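Local structure of beta-ketoacyl-[acyl-carrier-protein] synthase FabY (Pseudomonas aeruginosa, 4CW4) at residues Ala285-Leu290 with Leu479-Ala484. The protein catalyses the condensation of acetyl-CoA with malonyl-[acyl carrier protein] to 3-oxobutanoyl-ACP, the primer that initiates fatty acid synthesis. Coordinates in Å, arbitrary orientation, origin at the centre of the assembly. Where two conformers were deposited one is given. Residues are numbered along the deposited sequence.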
loop_
_atom_site.group_PDB
_atom_site.type_symbol
_atom_site.label_atom_id
_atom_site.label_comp_id
_atom_site.label_asym_id
_atom_site.label_seq_id
_atom_site.Cartn_x
_atom_site.Cartn_y
_atom_site.Cartn_z
ATOM N N ALA A 285 1.119 4.777 -6.821
ATOM C CA ALA A 285 2.066 5.872 -6.938
ATOM C C ALA A 285 1.343 7.230 -6.845
ATOM O O ALA A 285 0.509 7.428 -5.956
ATOM C CB ALA A 285 2.901 5.726 -8.216
ATOM N N CYS A 286 1.649 8.149 -7.730
ATOM C CA CYS A 286 1.131 9.471 -7.537
ATOM C C CYS A 286 -0.348 9.636 -8.013
ATOM O O CYS A 286 -0.898 10.746 -7.938
ATOM C CB CYS A 286 2.153 10.468 -8.106
ATOM S SG CYS A 286 3.647 10.674 -7.004
ATOM N N ALA A 287 -1.002 8.518 -8.394
ATOM C CA ALA A 287 -2.453 8.450 -8.639
ATOM C C ALA A 287 -3.230 7.794 -7.507
ATOM O O ALA A 287 -4.416 7.530 -7.623
ATOM C CB ALA A 287 -2.724 7.741 -9.930
ATOM N N THR A 288 -2.557 7.555 -6.388
ATOM C CA THR A 288 -3.114 6.773 -5.290
ATOM C C THR A 288 -4.506 7.205 -4.809
ATOM O O THR A 288 -5.369 6.346 -4.595
ATOM C CB THR A 288 -2.097 6.742 -4.117
ATOM O OG1 THR A 288 -1.043 5.830 -4.432
ATOM C CG2 THR A 288 -2.728 6.331 -2.799
ATOM N N PHE A 289 -4.757 8.498 -4.618
ATOM C CA PHE A 289 -6.059 8.844 -4.074
ATOM C C PHE A 289 -7.191 8.369 -4.974
ATOM O O PHE A 289 -8.206 7.913 -4.481
ATOM C CB PHE A 289 -6.187 10.340 -3.774
ATOM C CG PHE A 289 -7.603 10.767 -3.540
ATOM C CD1 PHE A 289 -8.217 10.542 -2.323
ATOM C CD2 PHE A 289 -8.332 11.353 -4.551
ATOM C CE1 PHE A 289 -9.505 10.918 -2.111
ATOM C CE2 PHE A 289 -9.642 11.729 -4.339
ATOM C CZ PHE A 289 -10.230 11.507 -3.120
ATOM N N LEU A 290 -7.013 8.467 -6.287
ATOM C CA LEU A 290 -8.035 8.003 -7.204
ATOM C C LEU A 290 -8.208 6.486 -7.120
ATOM O O LEU A 290 -9.302 5.993 -7.329
ATOM C CB LEU A 290 -7.743 8.463 -8.641
ATOM C CG LEU A 290 -7.898 9.969 -8.920
ATOM C CD1 LEU A 290 -7.642 10.272 -10.393
ATOM C CD2 LEU A 290 -9.281 10.440 -8.528
ATOM N N LEU A 479 2.116 13.503 -3.584
ATOM C CA LEU A 479 2.357 12.070 -3.756
ATOM C C LEU A 479 1.020 11.324 -3.638
ATOM O O LEU A 479 0.152 11.537 -4.480
ATOM C CB LEU A 479 3.436 11.563 -2.793
ATOM C CG LEU A 479 4.801 12.264 -2.863
ATOM C CD1 LEU A 479 5.824 11.532 -2.016
ATOM C CD2 LEU A 479 5.315 12.426 -4.301
ATOM N N ALA A 480 0.830 10.473 -2.622
ATOM C CA ALA A 480 -0.458 9.774 -2.503
ATOM C C ALA A 480 -1.638 10.735 -2.542
ATOM O O ALA A 480 -2.668 10.441 -3.136
ATOM C CB ALA A 480 -0.557 8.932 -1.225
ATOM N N THR A 481 -1.476 11.888 -1.914
ATOM C CA THR A 481 -2.597 12.789 -1.696
ATOM C C THR A 481 -2.822 13.722 -2.882
ATOM O O THR A 481 -3.755 14.515 -2.878
ATOM C CB THR A 481 -2.332 13.601 -0.411
ATOM O OG1 THR A 481 -1.889 12.694 0.602
ATOM C CG2 THR A 481 -3.568 14.337 0.079
ATOM N N ALA A 482 -1.988 13.603 -3.909
ATOM C CA ALA A 482 -2.014 14.577 -4.994
ATOM C C ALA A 482 -3.404 14.740 -5.623
ATOM O O ALA A 482 -3.884 15.847 -5.826
ATOM C CB ALA A 482 -1.016 14.222 -6.053
ATOM N N SER A 483 -4.056 13.637 -5.960
ATOM C CA SER A 483 -5.341 13.735 -6.627
ATOM C C SER A 483 -6.477 14.084 -5.683
ATOM O O SER A 483 -7.529 14.484 -6.148
ATOM C CB SER A 483 -5.635 12.502 -7.489
ATOM O OG SER A 483 -5.508 11.285 -6.766
ATOM N N ALA A 484 -6.262 13.992 -4.379
ATOM C CA ALA A 484 -7.203 14.556 -3.417
ATOM C C ALA A 484 -7.081 16.096 -3.389
ATOM O O ALA A 484 -8.075 16.790 -3.330
ATOM C CB ALA A 484 -6.989 13.979 -2.015
HETATM O O HOH W 1 -2.882 10.988 -5.871
#
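A buried water sits between the 3-10 turns that lead into helices 288-301 and 482-496. Water 1 accepts from S483 N (2.9 Å) and lies within donating distance of C286 O (2.9 Å) and A480 O (2.8 Å), with more acceptors in reach than it has protons. Direct polar links are weak: F289 N reaches A480 O at 3.2 Å, and L290 N divides between S483 OG (3.2 Å) and A287 O (3.1 Å) of its own segment, both weak. The A285 carbonyl oxygen is satisfied within its own segment, taking T288 OG1 (2.7 Å) and T288 N (3.1 Å); L479 O likewise accepts A482 N (3.0 Å). Outside, A480 N donates to E314 OE1, L479 N pairs with H477 ND1, and T481 OG1 is bonded to S366 O. In the thiolase fold of ketosynthases the nucleophilic cysteine sits at the N-terminus of a buried helix, and here C286, the probable nucleophile, precedes helix 288-301, with A287 at the N-cap position. The C286 side chain touches H477 and lies about 5 Å from that of H439, consistent with a Cys-His-His active site; C286 SG also packs on L479 CD2 at 3.6 Å. Farther along, A484 CB sits over the F289 ring, 3.7 Å from its centroid, as a CH-pi contact, while T288 CG2 meets A480 CB at 3.7 Å. L290 and S483 both touch S537 of strand 532-539.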